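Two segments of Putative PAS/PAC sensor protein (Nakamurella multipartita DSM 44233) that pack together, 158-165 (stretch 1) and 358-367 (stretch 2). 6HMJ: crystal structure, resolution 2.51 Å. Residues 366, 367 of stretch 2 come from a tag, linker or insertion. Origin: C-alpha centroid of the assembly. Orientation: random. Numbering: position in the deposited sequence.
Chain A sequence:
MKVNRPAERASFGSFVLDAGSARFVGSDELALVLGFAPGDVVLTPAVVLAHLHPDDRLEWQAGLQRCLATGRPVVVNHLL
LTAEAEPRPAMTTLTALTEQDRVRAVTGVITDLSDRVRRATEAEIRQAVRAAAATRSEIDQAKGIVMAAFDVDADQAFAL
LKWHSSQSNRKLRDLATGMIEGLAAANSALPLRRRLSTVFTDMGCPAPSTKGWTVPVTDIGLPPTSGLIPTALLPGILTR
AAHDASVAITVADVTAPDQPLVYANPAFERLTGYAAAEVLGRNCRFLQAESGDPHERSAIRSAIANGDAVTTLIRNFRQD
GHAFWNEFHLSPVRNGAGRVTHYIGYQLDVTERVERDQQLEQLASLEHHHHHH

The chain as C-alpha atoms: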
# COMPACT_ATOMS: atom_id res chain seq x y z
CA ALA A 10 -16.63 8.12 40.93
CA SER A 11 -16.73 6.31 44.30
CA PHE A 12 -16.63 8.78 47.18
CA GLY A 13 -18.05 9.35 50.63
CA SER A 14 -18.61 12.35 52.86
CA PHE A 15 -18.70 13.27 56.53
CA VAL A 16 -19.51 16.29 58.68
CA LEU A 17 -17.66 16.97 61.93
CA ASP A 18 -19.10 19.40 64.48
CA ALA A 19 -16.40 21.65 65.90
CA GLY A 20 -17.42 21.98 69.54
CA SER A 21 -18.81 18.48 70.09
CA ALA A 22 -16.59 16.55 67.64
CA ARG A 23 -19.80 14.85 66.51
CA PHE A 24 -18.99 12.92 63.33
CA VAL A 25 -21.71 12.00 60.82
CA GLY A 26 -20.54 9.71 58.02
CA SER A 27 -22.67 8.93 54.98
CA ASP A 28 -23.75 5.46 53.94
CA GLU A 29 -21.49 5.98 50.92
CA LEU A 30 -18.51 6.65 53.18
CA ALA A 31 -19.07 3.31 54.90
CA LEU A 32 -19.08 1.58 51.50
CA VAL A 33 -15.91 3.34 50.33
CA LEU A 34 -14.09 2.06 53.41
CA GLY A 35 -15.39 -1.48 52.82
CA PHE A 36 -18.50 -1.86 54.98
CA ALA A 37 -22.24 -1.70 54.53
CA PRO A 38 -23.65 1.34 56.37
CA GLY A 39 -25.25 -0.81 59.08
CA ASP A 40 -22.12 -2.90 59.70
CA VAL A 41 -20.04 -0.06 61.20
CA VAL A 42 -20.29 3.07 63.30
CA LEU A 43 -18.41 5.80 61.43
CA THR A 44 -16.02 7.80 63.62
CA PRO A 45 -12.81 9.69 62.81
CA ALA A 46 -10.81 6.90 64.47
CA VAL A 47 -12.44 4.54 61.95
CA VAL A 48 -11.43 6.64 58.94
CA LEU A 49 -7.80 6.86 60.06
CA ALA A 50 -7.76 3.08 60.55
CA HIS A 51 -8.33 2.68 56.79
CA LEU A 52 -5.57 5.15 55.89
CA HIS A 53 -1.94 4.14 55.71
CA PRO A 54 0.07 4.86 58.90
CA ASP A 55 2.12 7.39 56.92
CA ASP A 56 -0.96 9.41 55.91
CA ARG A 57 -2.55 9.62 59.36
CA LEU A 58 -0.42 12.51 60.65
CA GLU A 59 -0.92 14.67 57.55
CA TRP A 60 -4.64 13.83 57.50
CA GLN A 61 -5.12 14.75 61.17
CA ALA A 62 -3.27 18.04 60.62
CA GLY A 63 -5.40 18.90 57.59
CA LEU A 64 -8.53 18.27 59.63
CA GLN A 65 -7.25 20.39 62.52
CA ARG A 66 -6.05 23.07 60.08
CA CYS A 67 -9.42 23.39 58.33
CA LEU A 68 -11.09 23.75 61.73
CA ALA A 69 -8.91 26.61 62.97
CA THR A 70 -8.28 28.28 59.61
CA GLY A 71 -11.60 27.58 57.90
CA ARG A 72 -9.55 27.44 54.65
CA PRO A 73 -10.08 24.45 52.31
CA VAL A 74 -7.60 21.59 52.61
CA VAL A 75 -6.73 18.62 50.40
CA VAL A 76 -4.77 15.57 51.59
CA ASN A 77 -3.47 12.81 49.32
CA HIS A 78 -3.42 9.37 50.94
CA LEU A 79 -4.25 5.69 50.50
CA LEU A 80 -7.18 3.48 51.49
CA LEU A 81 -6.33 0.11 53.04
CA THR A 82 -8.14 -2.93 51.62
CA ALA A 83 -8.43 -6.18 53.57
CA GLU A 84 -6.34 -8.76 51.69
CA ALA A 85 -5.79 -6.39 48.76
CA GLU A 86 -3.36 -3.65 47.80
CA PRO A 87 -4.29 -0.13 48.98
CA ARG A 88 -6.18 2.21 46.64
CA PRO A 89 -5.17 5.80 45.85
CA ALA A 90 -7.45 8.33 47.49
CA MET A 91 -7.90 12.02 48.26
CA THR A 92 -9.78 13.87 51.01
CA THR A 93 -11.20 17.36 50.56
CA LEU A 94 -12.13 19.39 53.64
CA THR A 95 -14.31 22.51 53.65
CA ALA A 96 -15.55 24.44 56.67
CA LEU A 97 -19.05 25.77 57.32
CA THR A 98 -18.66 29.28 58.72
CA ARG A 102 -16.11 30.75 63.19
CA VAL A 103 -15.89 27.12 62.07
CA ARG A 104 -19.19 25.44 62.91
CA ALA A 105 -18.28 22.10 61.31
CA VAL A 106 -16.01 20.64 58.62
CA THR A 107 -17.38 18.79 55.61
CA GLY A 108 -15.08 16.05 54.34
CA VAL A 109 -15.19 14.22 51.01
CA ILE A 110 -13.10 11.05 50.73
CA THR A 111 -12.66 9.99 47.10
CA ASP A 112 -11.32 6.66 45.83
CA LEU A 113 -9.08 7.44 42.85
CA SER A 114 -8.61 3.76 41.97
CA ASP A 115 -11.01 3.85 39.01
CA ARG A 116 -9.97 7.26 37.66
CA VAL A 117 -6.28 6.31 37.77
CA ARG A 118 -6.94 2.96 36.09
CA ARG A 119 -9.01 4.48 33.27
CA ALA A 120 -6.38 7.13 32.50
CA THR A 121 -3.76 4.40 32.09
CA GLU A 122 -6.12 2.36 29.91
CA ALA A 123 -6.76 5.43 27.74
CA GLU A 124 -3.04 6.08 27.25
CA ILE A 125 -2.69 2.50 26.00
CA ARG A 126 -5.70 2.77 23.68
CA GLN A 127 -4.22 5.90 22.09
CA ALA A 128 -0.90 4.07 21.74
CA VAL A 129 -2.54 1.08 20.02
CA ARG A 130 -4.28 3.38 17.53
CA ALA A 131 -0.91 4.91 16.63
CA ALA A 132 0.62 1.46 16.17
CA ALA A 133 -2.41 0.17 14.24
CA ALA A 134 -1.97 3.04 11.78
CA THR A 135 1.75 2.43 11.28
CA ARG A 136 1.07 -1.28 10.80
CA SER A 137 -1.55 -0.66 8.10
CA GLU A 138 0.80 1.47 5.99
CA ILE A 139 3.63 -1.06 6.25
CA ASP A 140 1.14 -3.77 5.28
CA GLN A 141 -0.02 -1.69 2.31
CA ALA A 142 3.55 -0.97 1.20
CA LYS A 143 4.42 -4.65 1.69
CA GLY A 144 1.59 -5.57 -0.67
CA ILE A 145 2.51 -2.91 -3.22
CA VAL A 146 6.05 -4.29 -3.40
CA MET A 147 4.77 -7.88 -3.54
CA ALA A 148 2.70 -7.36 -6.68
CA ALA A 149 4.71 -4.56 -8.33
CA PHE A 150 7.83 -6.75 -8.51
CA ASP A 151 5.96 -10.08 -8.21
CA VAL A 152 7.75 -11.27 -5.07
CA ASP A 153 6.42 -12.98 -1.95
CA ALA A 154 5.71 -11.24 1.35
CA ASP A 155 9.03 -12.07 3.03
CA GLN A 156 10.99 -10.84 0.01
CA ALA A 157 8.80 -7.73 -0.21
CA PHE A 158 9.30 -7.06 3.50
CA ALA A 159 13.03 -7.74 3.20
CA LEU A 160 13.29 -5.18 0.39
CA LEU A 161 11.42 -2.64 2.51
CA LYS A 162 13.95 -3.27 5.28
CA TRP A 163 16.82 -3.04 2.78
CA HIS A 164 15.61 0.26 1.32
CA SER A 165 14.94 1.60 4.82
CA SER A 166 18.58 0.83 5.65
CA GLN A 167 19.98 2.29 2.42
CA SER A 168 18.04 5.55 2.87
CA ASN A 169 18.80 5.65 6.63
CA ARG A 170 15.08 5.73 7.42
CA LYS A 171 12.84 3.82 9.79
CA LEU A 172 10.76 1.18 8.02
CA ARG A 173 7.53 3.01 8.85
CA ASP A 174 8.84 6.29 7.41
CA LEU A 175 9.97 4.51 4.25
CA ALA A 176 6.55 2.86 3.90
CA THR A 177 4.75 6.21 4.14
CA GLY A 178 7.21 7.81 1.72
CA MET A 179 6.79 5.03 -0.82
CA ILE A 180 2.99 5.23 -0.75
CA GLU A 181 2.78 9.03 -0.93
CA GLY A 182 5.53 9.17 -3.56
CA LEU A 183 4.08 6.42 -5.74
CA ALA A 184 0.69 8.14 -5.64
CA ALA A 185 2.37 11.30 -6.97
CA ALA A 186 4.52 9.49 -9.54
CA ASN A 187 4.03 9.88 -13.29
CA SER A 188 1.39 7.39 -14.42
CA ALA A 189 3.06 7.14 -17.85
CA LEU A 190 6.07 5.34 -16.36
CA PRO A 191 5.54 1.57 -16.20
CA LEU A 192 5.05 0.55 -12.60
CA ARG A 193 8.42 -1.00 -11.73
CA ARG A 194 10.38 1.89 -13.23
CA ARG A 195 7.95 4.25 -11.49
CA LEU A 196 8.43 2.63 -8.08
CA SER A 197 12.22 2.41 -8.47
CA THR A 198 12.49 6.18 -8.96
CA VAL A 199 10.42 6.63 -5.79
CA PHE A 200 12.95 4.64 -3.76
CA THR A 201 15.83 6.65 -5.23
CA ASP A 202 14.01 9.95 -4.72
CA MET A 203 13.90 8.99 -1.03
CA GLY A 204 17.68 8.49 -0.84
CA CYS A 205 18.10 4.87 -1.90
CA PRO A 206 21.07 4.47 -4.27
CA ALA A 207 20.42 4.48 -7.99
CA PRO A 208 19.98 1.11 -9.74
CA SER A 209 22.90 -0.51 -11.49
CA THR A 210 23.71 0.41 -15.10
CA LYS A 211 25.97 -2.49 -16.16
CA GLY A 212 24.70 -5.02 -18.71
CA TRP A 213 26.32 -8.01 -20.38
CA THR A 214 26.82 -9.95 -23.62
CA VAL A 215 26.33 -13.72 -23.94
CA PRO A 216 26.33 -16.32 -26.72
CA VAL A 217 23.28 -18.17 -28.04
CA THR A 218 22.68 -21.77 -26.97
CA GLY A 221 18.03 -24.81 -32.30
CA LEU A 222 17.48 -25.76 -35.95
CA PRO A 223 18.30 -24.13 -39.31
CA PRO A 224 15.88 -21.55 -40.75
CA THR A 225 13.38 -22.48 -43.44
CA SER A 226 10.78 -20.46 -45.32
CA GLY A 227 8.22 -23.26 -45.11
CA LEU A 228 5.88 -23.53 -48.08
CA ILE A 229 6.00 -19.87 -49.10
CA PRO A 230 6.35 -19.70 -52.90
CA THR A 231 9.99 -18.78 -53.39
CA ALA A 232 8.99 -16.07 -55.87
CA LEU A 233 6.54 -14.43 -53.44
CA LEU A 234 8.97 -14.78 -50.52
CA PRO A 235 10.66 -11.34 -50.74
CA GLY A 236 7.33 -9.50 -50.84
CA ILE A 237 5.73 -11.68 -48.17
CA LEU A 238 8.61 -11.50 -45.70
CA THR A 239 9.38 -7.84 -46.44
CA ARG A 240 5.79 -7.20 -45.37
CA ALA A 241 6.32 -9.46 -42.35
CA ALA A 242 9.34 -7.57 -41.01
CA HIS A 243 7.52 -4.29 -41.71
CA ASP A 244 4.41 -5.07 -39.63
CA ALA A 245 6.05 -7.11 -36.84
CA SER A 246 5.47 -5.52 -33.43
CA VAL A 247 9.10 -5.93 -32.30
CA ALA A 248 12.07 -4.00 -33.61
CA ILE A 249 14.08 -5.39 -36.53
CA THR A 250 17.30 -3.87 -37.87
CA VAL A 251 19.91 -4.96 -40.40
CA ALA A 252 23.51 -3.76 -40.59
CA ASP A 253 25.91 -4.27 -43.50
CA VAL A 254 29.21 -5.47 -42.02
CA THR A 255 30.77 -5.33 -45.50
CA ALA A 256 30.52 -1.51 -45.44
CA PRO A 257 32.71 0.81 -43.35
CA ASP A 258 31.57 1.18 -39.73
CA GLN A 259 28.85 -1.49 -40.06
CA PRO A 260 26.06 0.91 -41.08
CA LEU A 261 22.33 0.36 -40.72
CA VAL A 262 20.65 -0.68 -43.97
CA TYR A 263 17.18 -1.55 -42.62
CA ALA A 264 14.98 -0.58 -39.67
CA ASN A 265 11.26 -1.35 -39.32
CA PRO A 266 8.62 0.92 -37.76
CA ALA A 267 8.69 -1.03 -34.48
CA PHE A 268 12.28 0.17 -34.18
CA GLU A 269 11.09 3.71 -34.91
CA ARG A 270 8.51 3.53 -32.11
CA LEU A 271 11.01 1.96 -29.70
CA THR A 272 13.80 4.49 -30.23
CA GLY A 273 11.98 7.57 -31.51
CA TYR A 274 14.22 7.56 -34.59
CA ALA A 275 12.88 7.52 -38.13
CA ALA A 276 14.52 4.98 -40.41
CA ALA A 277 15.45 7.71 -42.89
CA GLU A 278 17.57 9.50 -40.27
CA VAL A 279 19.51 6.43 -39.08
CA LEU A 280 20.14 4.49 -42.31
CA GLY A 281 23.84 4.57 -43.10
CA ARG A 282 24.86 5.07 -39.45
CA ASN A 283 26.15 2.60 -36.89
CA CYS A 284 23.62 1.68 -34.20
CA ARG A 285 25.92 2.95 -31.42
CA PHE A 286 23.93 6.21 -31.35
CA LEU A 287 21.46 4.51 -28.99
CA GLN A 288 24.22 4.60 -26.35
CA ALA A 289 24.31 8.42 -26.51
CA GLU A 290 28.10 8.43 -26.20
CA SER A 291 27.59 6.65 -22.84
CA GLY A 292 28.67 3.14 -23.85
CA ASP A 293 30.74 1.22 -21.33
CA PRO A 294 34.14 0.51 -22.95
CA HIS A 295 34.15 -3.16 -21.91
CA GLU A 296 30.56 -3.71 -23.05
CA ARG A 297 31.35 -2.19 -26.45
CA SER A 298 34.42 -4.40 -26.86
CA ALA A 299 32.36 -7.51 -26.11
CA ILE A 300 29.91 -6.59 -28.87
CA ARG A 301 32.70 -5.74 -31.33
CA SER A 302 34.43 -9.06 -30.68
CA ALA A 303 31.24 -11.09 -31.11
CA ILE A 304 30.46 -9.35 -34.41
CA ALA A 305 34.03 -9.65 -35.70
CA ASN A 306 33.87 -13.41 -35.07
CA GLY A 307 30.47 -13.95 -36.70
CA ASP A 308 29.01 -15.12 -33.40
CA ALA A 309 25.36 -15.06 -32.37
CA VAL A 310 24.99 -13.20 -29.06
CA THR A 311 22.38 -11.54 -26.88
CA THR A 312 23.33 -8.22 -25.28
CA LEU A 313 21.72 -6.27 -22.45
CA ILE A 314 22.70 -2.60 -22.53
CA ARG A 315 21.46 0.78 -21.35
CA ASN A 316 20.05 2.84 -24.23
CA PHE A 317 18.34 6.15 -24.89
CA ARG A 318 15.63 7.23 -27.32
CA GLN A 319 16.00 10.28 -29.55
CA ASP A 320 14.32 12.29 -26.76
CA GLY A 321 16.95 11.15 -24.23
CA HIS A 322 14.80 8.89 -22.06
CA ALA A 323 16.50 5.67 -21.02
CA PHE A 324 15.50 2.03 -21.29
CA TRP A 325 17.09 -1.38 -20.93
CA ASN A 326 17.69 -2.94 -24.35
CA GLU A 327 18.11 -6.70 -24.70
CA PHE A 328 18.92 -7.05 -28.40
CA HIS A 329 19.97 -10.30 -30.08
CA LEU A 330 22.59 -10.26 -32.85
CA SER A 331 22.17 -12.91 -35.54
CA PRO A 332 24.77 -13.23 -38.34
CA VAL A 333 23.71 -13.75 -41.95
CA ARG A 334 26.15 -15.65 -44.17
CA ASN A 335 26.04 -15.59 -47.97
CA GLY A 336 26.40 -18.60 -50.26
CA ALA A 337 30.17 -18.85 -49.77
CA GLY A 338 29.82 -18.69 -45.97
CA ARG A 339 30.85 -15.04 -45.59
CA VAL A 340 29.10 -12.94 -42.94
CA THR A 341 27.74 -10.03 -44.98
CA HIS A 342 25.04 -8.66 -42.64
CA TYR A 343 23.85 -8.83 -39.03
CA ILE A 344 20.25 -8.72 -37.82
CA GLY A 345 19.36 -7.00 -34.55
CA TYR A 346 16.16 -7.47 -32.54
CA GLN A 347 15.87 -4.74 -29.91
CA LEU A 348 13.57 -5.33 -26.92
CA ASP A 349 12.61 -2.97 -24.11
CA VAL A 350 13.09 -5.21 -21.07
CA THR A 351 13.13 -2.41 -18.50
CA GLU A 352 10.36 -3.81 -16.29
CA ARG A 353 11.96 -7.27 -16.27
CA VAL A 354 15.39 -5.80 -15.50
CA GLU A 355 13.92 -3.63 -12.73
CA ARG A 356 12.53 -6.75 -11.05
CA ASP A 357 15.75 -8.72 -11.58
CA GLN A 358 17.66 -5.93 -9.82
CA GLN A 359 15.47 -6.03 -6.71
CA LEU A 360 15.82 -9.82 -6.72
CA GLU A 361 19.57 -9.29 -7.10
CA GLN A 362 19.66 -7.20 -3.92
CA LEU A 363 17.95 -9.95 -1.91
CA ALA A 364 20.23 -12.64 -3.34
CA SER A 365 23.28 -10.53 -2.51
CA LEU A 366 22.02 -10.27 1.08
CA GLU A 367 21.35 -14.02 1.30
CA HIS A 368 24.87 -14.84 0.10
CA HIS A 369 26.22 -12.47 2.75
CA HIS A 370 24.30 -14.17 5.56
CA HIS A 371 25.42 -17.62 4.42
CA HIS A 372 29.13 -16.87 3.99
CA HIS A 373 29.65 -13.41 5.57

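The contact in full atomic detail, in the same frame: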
# COMPACT_ATOMS: atom_id res chain seq x y z
N PHE A 158 8.95 -7.66 2.22
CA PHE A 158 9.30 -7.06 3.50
C PHE A 158 10.81 -6.89 3.63
O PHE A 158 11.28 -5.88 4.17
CB PHE A 158 8.75 -7.92 4.64
CG PHE A 158 8.87 -7.29 5.99
CD1 PHE A 158 8.00 -6.29 6.38
CD2 PHE A 158 9.87 -7.68 6.87
CE1 PHE A 158 8.11 -5.70 7.62
CE2 PHE A 158 9.98 -7.10 8.11
CZ PHE A 158 9.10 -6.11 8.48
N ALA A 159 11.58 -7.87 3.15
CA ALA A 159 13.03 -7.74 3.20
C ALA A 159 13.51 -6.55 2.39
O ALA A 159 14.41 -5.81 2.82
CB ALA A 159 13.69 -9.03 2.71
N LEU A 160 12.92 -6.33 1.21
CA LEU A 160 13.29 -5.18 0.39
C LEU A 160 12.93 -3.87 1.09
O LEU A 160 13.69 -2.89 1.00
CB LEU A 160 12.61 -5.25 -0.97
CG LEU A 160 13.18 -6.25 -1.98
CD1 LEU A 160 12.33 -6.27 -3.24
CD2 LEU A 160 14.62 -5.91 -2.33
N LEU A 161 11.78 -3.82 1.75
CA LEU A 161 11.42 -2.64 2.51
C LEU A 161 12.44 -2.38 3.62
O LEU A 161 12.80 -1.22 3.88
CB LEU A 161 10.02 -2.80 3.10
CG LEU A 161 8.85 -2.62 2.13
CD1 LEU A 161 7.53 -2.90 2.84
CD2 LEU A 161 8.84 -1.23 1.53
N LYS A 162 12.90 -3.44 4.29
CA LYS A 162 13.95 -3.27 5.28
C LYS A 162 15.26 -2.82 4.63
O LYS A 162 15.96 -1.95 5.16
CB LYS A 162 14.17 -4.57 6.06
CG LYS A 162 12.98 -4.99 6.92
CD LYS A 162 13.37 -6.05 7.94
CE LYS A 162 13.56 -7.42 7.30
NZ LYS A 162 13.84 -8.47 8.31
N TRP A 163 15.60 -3.42 3.49
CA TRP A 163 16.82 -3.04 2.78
C TRP A 163 16.79 -1.57 2.39
O TRP A 163 17.74 -0.82 2.66
CB TRP A 163 16.98 -3.92 1.54
CG TRP A 163 18.08 -3.47 0.62
CD1 TRP A 163 17.95 -2.99 -0.65
CD2 TRP A 163 19.48 -3.47 0.91
NE1 TRP A 163 19.18 -2.68 -1.17
CE2 TRP A 163 20.14 -2.97 -0.24
CE3 TRP A 163 20.25 -3.84 2.02
CZ2 TRP A 163 21.52 -2.83 -0.31
CZ3 TRP A 163 21.63 -3.70 1.95
CH2 TRP A 163 22.25 -3.20 0.80
N HIS A 164 15.70 -1.12 1.77
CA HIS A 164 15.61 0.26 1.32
C HIS A 164 15.48 1.23 2.49
O HIS A 164 15.89 2.39 2.37
CB HIS A 164 14.44 0.42 0.36
CG HIS A 164 14.62 -0.31 -0.93
ND1 HIS A 164 15.81 -0.30 -1.63
CD2 HIS A 164 13.78 -1.10 -1.64
CE1 HIS A 164 15.69 -1.03 -2.72
NE2 HIS A 164 14.46 -1.53 -2.75
N SER A 165 14.92 0.78 3.61
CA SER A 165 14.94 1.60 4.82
C SER A 165 16.38 1.80 5.30
O SER A 165 16.77 2.91 5.68
CB SER A 165 14.10 0.94 5.91
OG SER A 165 12.76 0.79 5.49
N GLN A 358 16.73 -6.67 -10.66
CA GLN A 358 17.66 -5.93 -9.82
C GLN A 358 17.24 -5.98 -8.35
O GLN A 358 18.09 -6.14 -7.47
CB GLN A 358 17.78 -4.49 -10.31
CG GLN A 358 18.68 -4.35 -11.53
CD GLN A 358 18.83 -2.91 -11.99
OE1 GLN A 358 17.93 -2.09 -11.83
NE2 GLN A 358 19.99 -2.59 -12.55
N GLN A 359 15.94 -5.85 -8.08
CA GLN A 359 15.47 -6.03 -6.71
C GLN A 359 15.77 -7.45 -6.23
O GLN A 359 16.28 -7.64 -5.12
CB GLN A 359 13.97 -5.74 -6.61
CG GLN A 359 13.56 -4.34 -7.06
CD GLN A 359 14.06 -3.26 -6.12
OE1 GLN A 359 14.28 -3.50 -4.94
NE2 GLN A 359 14.22 -2.05 -6.65
N LEU A 360 15.48 -8.45 -7.06
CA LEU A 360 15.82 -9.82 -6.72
C LEU A 360 17.31 -9.97 -6.50
O LEU A 360 17.75 -10.76 -5.65
CB LEU A 360 15.34 -10.77 -7.82
CG LEU A 360 13.83 -10.97 -7.97
CD1 LEU A 360 13.52 -11.90 -9.13
CD2 LEU A 360 13.21 -11.50 -6.69
N GLU A 361 18.12 -9.23 -7.26
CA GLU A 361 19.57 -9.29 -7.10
C GLU A 361 20.00 -8.76 -5.74
O GLU A 361 20.95 -9.27 -5.14
CB GLU A 361 20.24 -8.50 -8.22
CG GLU A 361 21.73 -8.74 -8.43
CD GLU A 361 22.14 -10.19 -8.31
OE1 GLU A 361 21.35 -11.07 -8.68
OE2 GLU A 361 23.27 -10.44 -7.83
N GLN A 362 19.31 -7.74 -5.23
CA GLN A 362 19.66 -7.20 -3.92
C GLN A 362 19.37 -8.20 -2.81
O GLN A 362 20.15 -8.32 -1.86
CB GLN A 362 18.91 -5.89 -3.68
CG GLN A 362 19.78 -4.65 -3.83
CD GLN A 362 19.02 -3.45 -4.35
OE1 GLN A 362 18.73 -2.51 -3.60
NE2 GLN A 362 18.71 -3.46 -5.64
N LEU A 363 18.25 -8.93 -2.91
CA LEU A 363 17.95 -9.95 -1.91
C LEU A 363 18.93 -11.11 -1.99
O LEU A 363 19.37 -11.63 -0.96
CB LEU A 363 16.51 -10.44 -2.10
CG LEU A 363 15.41 -9.39 -1.94
CD1 LEU A 363 14.06 -9.99 -2.28
CD2 LEU A 363 15.40 -8.79 -0.55
N ALA A 364 19.28 -11.54 -3.20
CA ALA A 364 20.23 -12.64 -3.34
C ALA A 364 21.61 -12.26 -2.84
O ALA A 364 22.32 -13.09 -2.26
CB ALA A 364 20.29 -13.09 -4.80
N SER A 365 22.01 -11.00 -3.05
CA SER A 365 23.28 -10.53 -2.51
C SER A 365 23.27 -10.56 -0.99
O SER A 365 24.28 -10.89 -0.36
CB SER A 365 23.56 -9.12 -3.03
OG SER A 365 24.68 -8.56 -2.37
N LEU A 366 22.13 -10.22 -0.38
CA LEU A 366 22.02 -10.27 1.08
C LEU A 366 22.04 -11.71 1.58
O LEU A 366 22.67 -12.01 2.61
CB LEU A 366 20.75 -9.56 1.53
CG LEU A 366 20.76 -8.03 1.42
CD1 LEU A 366 19.35 -7.47 1.55
CD2 LEU A 366 21.67 -7.44 2.48
N GLU A 367 21.35 -12.62 0.89
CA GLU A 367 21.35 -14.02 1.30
C GLU A 367 22.76 -14.59 1.28
O GLU A 367 23.20 -15.23 2.25
CB GLU A 367 20.43 -14.83 0.38
CG GLU A 367 20.42 -16.32 0.67
CD GLU A 367 19.37 -17.06 -0.12
OE1 GLU A 367 19.41 -17.01 -1.37
OE2 GLU A 367 18.50 -17.70 0.50

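The apolar centre lies where Leu 160 meets Leu 363, the pair that also sets the backbone register, with their CA atoms 7.1 Å apart. Both side chains leave the backbone sideways to the opposing helix, yet their m,t rotamers bring the ends together: Leu 160 CD2 lies 3.5 Å from Leu 363 CD2, which is van der Waals contact. The same methyl of Leu 363 is also approached by Ala 159, whose CB points toward the other helix and sits 3.7 Å from Leu 363 CD2. One turn along each helix, Trp 163 CE3 comes within 3.8 Å of CD1 of Leu 366, a tag-derived residue, extending the apolar surface.

These contacts join two helices that cross almost perpendicularly, at 84°, with axes 10.3 Å apart at closest approach. Such a crossing confines the contact to a short patch, and 429 Å² is buried in total.

Polar pairings border this patch. The indole NE1 of Trp 163 donates to Gln 362 OE1 at 2.5 Å, a very short hydrogen bond with an N-H...O angle of 137°; the acceptor lies near the ring plane. Gln 362 NE2 meanwhile donates to Gln 358 O (3.3 Å) within its own helix. His 164 NE2 donates to Gln 359 OE1 at 3.0 Å and 153°, again near the ring plane, where the N-H points.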